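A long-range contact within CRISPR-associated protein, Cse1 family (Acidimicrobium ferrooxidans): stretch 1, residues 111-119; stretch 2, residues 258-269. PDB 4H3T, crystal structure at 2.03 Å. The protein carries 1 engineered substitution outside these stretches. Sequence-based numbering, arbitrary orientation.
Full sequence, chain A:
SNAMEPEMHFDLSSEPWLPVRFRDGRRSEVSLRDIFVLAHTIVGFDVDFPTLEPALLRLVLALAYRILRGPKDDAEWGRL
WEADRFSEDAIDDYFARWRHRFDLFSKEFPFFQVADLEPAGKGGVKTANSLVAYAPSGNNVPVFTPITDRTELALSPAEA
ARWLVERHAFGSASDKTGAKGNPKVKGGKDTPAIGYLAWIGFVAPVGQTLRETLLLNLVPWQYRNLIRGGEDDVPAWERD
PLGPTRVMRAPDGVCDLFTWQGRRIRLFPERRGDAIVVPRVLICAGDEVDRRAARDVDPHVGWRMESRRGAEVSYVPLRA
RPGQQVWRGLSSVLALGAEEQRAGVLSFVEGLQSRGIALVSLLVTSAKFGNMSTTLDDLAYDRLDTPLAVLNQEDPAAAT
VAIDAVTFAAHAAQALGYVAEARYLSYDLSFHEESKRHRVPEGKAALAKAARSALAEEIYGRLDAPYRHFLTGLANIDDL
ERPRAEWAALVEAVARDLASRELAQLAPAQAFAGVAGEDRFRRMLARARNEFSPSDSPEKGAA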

ATOM      1  N   PHE A 111      -4.705  -6.192 -25.018  1.00 40.08           N
ATOM      2  CA  PHE A 111      -3.871  -5.728 -23.914  1.00 37.39           C
ATOM      3  C   PHE A 111      -4.163  -6.483 -22.613  1.00 39.31           C
ATOM      4  O   PHE A 111      -5.312  -6.534 -22.186  1.00 36.47           O
ATOM      5  CB  PHE A 111      -4.090  -4.229 -23.688  1.00 37.70           C
ATOM      6  CG  PHE A 111      -3.258  -3.658 -22.557  1.00 39.20           C
ATOM      7  CD1 PHE A 111      -1.949  -3.298 -22.763  1.00 41.33           C
ATOM      8  CD2 PHE A 111      -3.802  -3.478 -21.291  1.00 40.99           C
ATOM      9  CE1 PHE A 111      -1.179  -2.783 -21.723  1.00 43.58           C
ATOM     10  CE2 PHE A 111      -3.040  -2.911 -20.262  1.00 43.13           C
ATOM     11  CZ  PHE A 111      -1.735  -2.566 -20.495  1.00 40.06           C
ATOM     12  N   PHE A 112      -3.126  -7.074 -22.001  1.00 38.32           N
ATOM     13  CA  PHE A 112      -3.178  -7.815 -20.745  1.00 36.23           C
ATOM     14  C   PHE A 112      -4.160  -8.982 -20.800  1.00 39.11           C
ATOM     15  O   PHE A 112      -4.666  -9.478 -19.751  1.00 37.44           O
ATOM     16  CB  PHE A 112      -3.477  -6.846 -19.573  1.00 38.07           C
ATOM     17  CG  PHE A 112      -2.287  -6.177 -18.930  1.00 36.47           C
ATOM     18  CD1 PHE A 112      -1.126  -5.915 -19.655  1.00 39.50           C
ATOM     19  CD2 PHE A 112      -2.290  -5.880 -17.572  1.00 37.72           C
ATOM     20  CE1 PHE A 112       0.001  -5.373 -19.018  1.00 40.09           C
ATOM     21  CE2 PHE A 112      -1.188  -5.290 -16.965  1.00 41.39           C
ATOM     22  CZ  PHE A 112      -0.083  -4.957 -17.712  1.00 38.89           C
ATOM     23  N   GLN A 113      -4.407  -9.498 -22.055  1.00 36.57           N
ATOM     24  CA  GLN A 113      -5.356 -10.576 -22.268  1.00 38.13           C
ATOM     25  C   GLN A 113      -4.773 -11.662 -23.125  1.00 42.54           C
ATOM     26  O   GLN A 113      -3.719 -11.483 -23.750  1.00 41.79           O
ATOM     27  CB  GLN A 113      -6.637 -10.019 -22.906  1.00 37.90           C
ATOM     28  CG  GLN A 113      -7.438  -9.096 -21.996  1.00 37.61           C
ATOM     29  CD  GLN A 113      -8.369  -8.296 -22.822  1.00 42.48           C
ATOM     30  OE1 GLN A 113      -9.385  -8.808 -23.304  1.00 39.98           O
ATOM     31  NE2 GLN A 113      -7.938  -7.126 -23.229  1.00 39.73           N
ATOM     32  N   VAL A 114      -5.522 -12.770 -23.204  1.00 44.16           N
ATOM     33  CA  VAL A 114      -5.254 -13.938 -24.073  1.00 43.13           C
ATOM     34  C   VAL A 114      -6.374 -13.964 -25.089  1.00 45.16           C
ATOM     35  O   VAL A 114      -7.526 -14.216 -24.733  1.00 40.06           O
ATOM     36  CB  VAL A 114      -5.176 -15.243 -23.273  1.00 45.78           C
ATOM     37  CG1 VAL A 114      -4.933 -16.421 -24.226  1.00 45.35           C
ATOM     38  CG2 VAL A 114      -4.093 -15.142 -22.192  1.00 45.73           C
ATOM     39  N   ALA A 115      -6.047 -13.729 -26.360  1.00 44.36           N
ATOM     40  CA  ALA A 115      -7.047 -13.584 -27.408  1.00 47.71           C
ATOM     41  C   ALA A 115      -7.986 -14.786 -27.594  1.00 51.98           C
ATOM     42  O   ALA A 115      -9.166 -14.607 -27.960  1.00 51.53           O
ATOM     43  CB  ALA A 115      -6.355 -13.344 -28.733  1.00 51.35           C
ATOM     44  N   ASP A 116      -7.448 -15.991 -27.507  1.00 47.57           N
ATOM     45  CA  ASP A 116      -8.274 -17.182 -27.795  1.00 49.82           C
ATOM     46  C   ASP A 116      -8.652 -17.896 -26.516  1.00 49.93           C
ATOM     47  O   ASP A 116      -8.915 -19.071 -26.567  1.00 49.41           O
ATOM     48  CB  ASP A 116      -7.446 -18.132 -28.711  1.00 55.14           C
ATOM     49  CG  ASP A 116      -7.089 -17.496 -30.048  1.00 84.78           C
ATOM     50  OD1 ASP A 116      -8.031 -17.031 -30.765  1.00 86.16           O
ATOM     51  OD2 ASP A 116      -5.875 -17.425 -30.367  1.00 98.50           O
ATOM     52  N   LEU A 117      -8.547 -17.257 -25.366  1.00 43.45           N
ATOM     53  CA  LEU A 117      -8.861 -17.932 -24.098  1.00 43.08           C
ATOM     54  C   LEU A 117     -10.279 -18.514 -24.081  1.00 47.29           C
ATOM     55  O   LEU A 117     -11.225 -17.824 -24.407  1.00 46.76           O
ATOM     56  CB  LEU A 117      -8.730 -17.000 -22.925  1.00 41.03           C
ATOM     57  CG  LEU A 117      -8.478 -17.655 -21.528  1.00 43.30           C
ATOM     58  CD1 LEU A 117      -7.142 -18.386 -21.472  1.00 44.85           C
ATOM     59  CD2 LEU A 117      -8.485 -16.586 -20.453  1.00 43.07           C
ATOM     60  N   GLU A 118     -10.413 -19.748 -23.675  1.00 43.86           N
ATOM     61  CA  GLU A 118     -11.691 -20.431 -23.568  1.00 45.68           C
ATOM     62  C   GLU A 118     -11.786 -21.222 -22.268  1.00 50.96           C
ATOM     63  O   GLU A 118     -10.787 -21.733 -21.796  1.00 49.05           O
ATOM     64  CB  GLU A 118     -11.910 -21.410 -24.741  1.00 50.17           C
ATOM     65  CG  GLU A 118     -12.068 -20.704 -26.082  1.00 58.04           C
ATOM     66  CD  GLU A 118     -12.254 -21.660 -27.247  1.00 91.67           C
ATOM     67  OE1 GLU A 118     -11.720 -22.791 -27.182  1.00 74.22           O
ATOM     68  OE2 GLU A 118     -12.921 -21.274 -28.234  1.00 98.74           O
ATOM     69  N   PRO A 119     -13.001 -21.391 -21.710  1.00 49.72           N
ATOM     70  CA  PRO A 119     -13.137 -22.258 -20.520  1.00 51.24           C
ATOM     71  C   PRO A 119     -12.862 -23.731 -20.835  1.00 54.05           C
ATOM     72  O   PRO A 119     -13.131 -24.196 -21.930  1.00 55.12           O
ATOM     73  CB  PRO A 119     -14.585 -22.020 -20.080  1.00 53.39           C
ATOM     74  CG  PRO A 119     -15.294 -21.487 -21.260  1.00 56.46           C
ATOM     75  CD  PRO A 119     -14.305 -20.888 -22.194  1.00 51.12           C
ATOM     76  N   PHE A 258       6.487  -5.172 -12.697  1.00 38.74           N
ATOM     77  CA  PHE A 258       5.439  -4.179 -12.659  1.00 37.52           C
ATOM     78  C   PHE A 258       4.250  -4.432 -13.654  1.00 42.49           C
ATOM     79  O   PHE A 258       3.236  -3.800 -13.492  1.00 39.80           O
ATOM     80  CB  PHE A 258       5.998  -2.802 -12.904  1.00 37.09           C
ATOM     81  CG  PHE A 258       6.870  -2.183 -11.826  1.00 37.13           C
ATOM     82  CD1 PHE A 258       7.184  -2.877 -10.664  1.00 37.70           C
ATOM     83  CD2 PHE A 258       7.371  -0.916 -11.981  1.00 39.84           C
ATOM     84  CE1 PHE A 258       8.036  -2.302  -9.687  1.00 40.36           C
ATOM     85  CE2 PHE A 258       8.258  -0.362 -11.052  1.00 42.04           C
ATOM     86  CZ  PHE A 258       8.474  -1.003  -9.846  1.00 41.69           C
ATOM     87  N   THR A 259       4.399  -5.316 -14.664  1.00 41.38           N
ATOM     88  CA  THR A 259       3.358  -5.628 -15.620  1.00 39.21           C
ATOM     89  C   THR A 259       3.047  -7.119 -15.616  1.00 41.86           C
ATOM     90  O   THR A 259       2.556  -7.651 -16.603  1.00 37.77           O
ATOM     91  CB  THR A 259       3.833  -5.166 -16.990  1.00 37.67           C
ATOM     92  OG1 THR A 259       5.023  -5.882 -17.386  1.00 40.24           O
ATOM     93  CG2 THR A 259       4.082  -3.678 -17.031  1.00 36.50           C
ATOM     94  N   TRP A 260       3.300  -7.785 -14.491  1.00 37.91           N
ATOM     95  CA  TRP A 260       3.225  -9.233 -14.400  1.00 36.17           C
ATOM     96  C   TRP A 260       1.861  -9.773 -14.765  1.00 39.22           C
ATOM     97  O   TRP A 260       0.858  -9.333 -14.206  1.00 37.95           O
ATOM     98  CB  TRP A 260       3.579  -9.673 -12.953  1.00 35.84           C
ATOM     99  CG  TRP A 260       3.924 -11.112 -12.823  1.00 37.16           C
ATOM    100  CD1 TRP A 260       3.158 -12.097 -12.278  1.00 39.40           C
ATOM    101  CD2 TRP A 260       5.167 -11.714 -13.181  1.00 38.36           C
ATOM    102  NE1 TRP A 260       3.862 -13.275 -12.250  1.00 41.66           N
ATOM    103  CE2 TRP A 260       5.103 -13.069 -12.795  1.00 43.53           C
ATOM    104  CE3 TRP A 260       6.369 -11.224 -13.694  1.00 41.63           C
ATOM    105  CZ2 TRP A 260       6.205 -13.920 -12.884  1.00 45.10           C
ATOM    106  CZ3 TRP A 260       7.459 -12.069 -13.771  1.00 43.88           C
ATOM    107  CH2 TRP A 260       7.360 -13.409 -13.402  1.00 44.38           C
ATOM    108  N   GLN A 261       1.831 -10.718 -15.675  1.00 36.40           N
ATOM    109  CA  GLN A 261       0.614 -11.430 -16.032  1.00 38.41           C
ATOM    110  C   GLN A 261       0.391 -12.526 -15.019  1.00 39.80           C
ATOM    111  O   GLN A 261       0.528 -13.732 -15.307  1.00 38.43           O
ATOM    112  CB  GLN A 261       0.702 -11.941 -17.481  1.00 40.43           C
ATOM    113  CG  GLN A 261       1.013 -10.835 -18.485  1.00 38.66           C
ATOM    114  CD  GLN A 261      -0.096  -9.828 -18.585  1.00 40.52           C
ATOM    115  OE1 GLN A 261      -1.106 -10.061 -19.224  1.00 38.75           O
ATOM    116  NE2 GLN A 261       0.048  -8.727 -17.905  1.00 37.30           N
ATOM    117  N   GLY A 262      -0.153 -12.108 -13.872  1.00 37.14           N
ATOM    118  CA  GLY A 262      -0.487 -13.011 -12.775  1.00 36.33           C
ATOM    119  C   GLY A 262      -1.754 -13.805 -13.002  1.00 40.37           C
ATOM    120  O   GLY A 262      -2.021 -14.764 -12.280  1.00 37.89           O
ATOM    121  N   ARG A 263      -2.558 -13.385 -13.978  1.00 36.83           N
ATOM    122  CA  ARG A 263      -3.784 -14.063 -14.384  1.00 37.16           C
ATOM    123  C   ARG A 263      -3.772 -14.263 -15.921  1.00 40.17           C
ATOM    124  O   ARG A 263      -2.808 -13.894 -16.603  1.00 36.78           O
ATOM    125  CB  ARG A 263      -5.029 -13.250 -13.916  1.00 36.87           C
ATOM    126  CG  ARG A 263      -5.145 -13.109 -12.360  1.00 34.13           C
ATOM    127  CD  ARG A 263      -5.553 -14.400 -11.784  1.00 40.82           C
ATOM    128  NE  ARG A 263      -5.701 -14.393 -10.315  1.00 39.61           N
ATOM    129  CZ  ARG A 263      -4.750 -14.676  -9.424  1.00 42.73           C
ATOM    130  NH1 ARG A 263      -3.504 -14.902  -9.815  1.00 38.37           N
ATOM    131  NH2 ARG A 263      -5.038 -14.724  -8.139  1.00 39.53           N
ATOM    132  N   ARG A 264      -4.745 -15.017 -16.385  1.00 38.41           N
ATOM    133  CA  ARG A 264      -5.084 -15.221 -17.774  1.00 38.79           C
ATOM    134  C   ARG A 264      -6.534 -14.753 -17.909  1.00 41.12           C
ATOM    135  O   ARG A 264      -7.469 -15.348 -17.326  1.00 40.51           O
ATOM    136  CB  ARG A 264      -4.890 -16.661 -18.233  1.00 39.70           C
ATOM    137  CG  ARG A 264      -3.436 -17.104 -18.224  1.00 40.35           C
ATOM    138  CD  ARG A 264      -2.513 -16.286 -19.129  1.00 43.69           C
ATOM    139  NE  ARG A 264      -1.170 -16.854 -19.101  1.00 41.60           N
ATOM    140  CZ  ARG A 264      -0.187 -16.508 -18.298  1.00 45.89           C
ATOM    141  NH1 ARG A 264      -0.310 -15.457 -17.505  1.00 43.21           N
ATOM    142  NH2 ARG A 264       0.982 -17.148 -18.355  1.00 46.11           N
ATOM    143  N   ILE A 265      -6.706 -13.657 -18.619  1.00 37.28           N
ATOM    144  CA  ILE A 265      -8.004 -12.984 -18.694  1.00 38.52           C
ATOM    145  C   ILE A 265      -8.391 -12.689 -20.122  1.00 40.78           C
ATOM    146  O   ILE A 265      -7.559 -12.341 -20.944  1.00 39.27           O
ATOM    147  CB  ILE A 265      -7.959 -11.669 -17.851  1.00 39.10           C
ATOM    148  CG1 ILE A 265      -7.555 -11.960 -16.359  1.00 41.18           C
ATOM    149  CG2 ILE A 265      -9.275 -10.921 -17.938  1.00 36.69           C
ATOM    150  CD1 ILE A 265      -7.449 -10.741 -15.488  1.00 38.46           C
ATOM    151  N   ARG A 266      -9.670 -12.767 -20.386  1.00 37.87           N
ATOM    152  CA  ARG A 266     -10.222 -12.366 -21.671  1.00 38.82           C
ATOM    153  C   ARG A 266     -11.495 -11.600 -21.429  1.00 39.38           C
ATOM    154  O   ARG A 266     -12.400 -12.118 -20.722  1.00 37.24           O
ATOM    155  CB  ARG A 266     -10.484 -13.587 -22.575  1.00 41.94           C
ATOM    156  CG  ARG A 266     -11.097 -13.218 -23.929  1.00 43.41           C
ATOM    157  CD  ARG A 266     -11.154 -14.433 -24.822  1.00 47.02           C
ATOM    158  NE  ARG A 266     -11.827 -14.106 -26.072  1.00 48.90           N
ATOM    159  CZ  ARG A 266     -12.183 -14.985 -27.002  1.00 61.45           C
ATOM    160  NH1 ARG A 266     -11.979 -16.281 -26.814  1.00 48.11           N
ATOM    161  NH2 ARG A 266     -12.785 -14.573 -28.118  1.00 56.67           N
ATOM    162  N   LEU A 267     -11.562 -10.364 -21.984  1.00 37.76           N
ATOM    163  CA  LEU A 267     -12.795  -9.528 -21.958  1.00 38.71           C
ATOM    164  C   LEU A 267     -13.624  -9.895 -23.176  1.00 41.74           C
ATOM    165  O   LEU A 267     -13.061 -10.198 -24.220  1.00 41.98           O
ATOM    166  CB  LEU A 267     -12.492  -8.036 -22.013  1.00 37.91           C
ATOM    167  CG  LEU A 267     -11.558  -7.472 -20.968  1.00 39.66           C
ATOM    168  CD1 LEU A 267     -11.245  -6.001 -21.252  1.00 40.96           C
ATOM    169  CD2 LEU A 267     -12.087  -7.612 -19.553  1.00 40.51           C
ATOM    170  N   PHE A 268     -14.928  -9.926 -23.055  1.00 40.86           N
ATOM    171  CA  PHE A 268     -15.815 -10.206 -24.203  1.00 41.07           C
ATOM    172  C   PHE A 268     -16.615  -8.927 -24.515  1.00 44.43           C
ATOM    173  O   PHE A 268     -17.694  -8.768 -23.977  1.00 42.19           O
ATOM    174  CB  PHE A 268     -16.740 -11.357 -23.882  1.00 43.65           C
ATOM    175  CG  PHE A 268     -15.986 -12.663 -23.750  1.00 44.79           C
ATOM    176  CD1 PHE A 268     -15.691 -13.439 -24.881  1.00 49.37           C
ATOM    177  CD2 PHE A 268     -15.489 -13.076 -22.519  1.00 45.47           C
ATOM    178  CE1 PHE A 268     -15.048 -14.677 -24.752  1.00 49.51           C
ATOM    179  CE2 PHE A 268     -14.788 -14.280 -22.398  1.00 47.07           C
ATOM    180  CZ  PHE A 268     -14.538 -15.056 -23.523  1.00 46.70           C
ATOM    181  N   PRO A 269     -16.091  -8.007 -25.333  1.00 42.66           N
ATOM    182  CA  PRO A 269     -16.840  -6.749 -25.590  1.00 43.56           C
ATOM    183  C   PRO A 269     -18.064  -6.966 -26.507  1.00 46.10           C
ATOM    184  O   PRO A 269     -18.113  -7.920 -27.267  1.00 42.17           O
ATOM    185  CB  PRO A 269     -15.806  -5.862 -26.282  1.00 45.28           C
ATOM    186  CG  PRO A 269     -14.922  -6.875 -27.053  1.00 48.21           C
ATOM    187  CD  PRO A 269     -14.783  -8.004 -26.030  1.00 43.56           C
TER
HETATM  188  O   HOH W   1      -4.279 -12.237 -19.530  1.00 37.51           O

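Stretch 1 has no regular helix or strand and packs against a loop and the strand that follows it, which begins at Arg263. The contact buries 644 Å² in all.

At the start of stretch 2, Thr259 meets the tip of the Phe112 ring, with Phe112 CZ 4.0 Å from Thr259 CB. Gln261 lies over one face of that ring, its NE2 3.5 Å from Phe112 CD1. The amide is held there by a hydrogen bond from Gln261 NE2 to Thr259 O, 3.0 Å. A flat aromatic ring suits this place, since it offers a broad surface to the amide.

Gly262 and Arg263 make no contact with stretch 1. The charged end of Arg264 leads off from stretch 1, where Arg264 NH1 donates hydrogen bonds to Gln261 O (2.9 Å) and Arg263 O (3.1 Å). Its aliphatic part remains for packing: Arg264 CD is 3.6 Å from Val114 CG2. Leu117 CD2 adds a nonpolar contact, 4.2 Å from Arg264 CB.

Ile265 pairs through its backbone. Val114 N donates to Ile265 O at 3.1 Å, and Gln113 CA makes a CA-H...O contact with the same Ile265 O, also at 3.1 Å. A water bridges the two stretches, donating to Phe112 O at 2.8 Å and accepting from Ile265 N at 3.0 Å.

Arg266 is fully extended, with all chi angles near 180°. This reach brings its guanidinium to the turn of Val114 to Leu117. Arg266 NH1 donates to Leu117 O at 3.0 Å, near the guanidinium plane. Ala115 O sits over one face, 3.2 Å from Arg266 CZ.

Leu267 N donates to Gln113 OE1 at 3.0 Å. Gln113 NE2 donates in turn to Phe111 O at 2.9 Å, so one buried amide serves both stretches. Phe268 touches only lightly, its CZ 4.4 Å from Leu117 O.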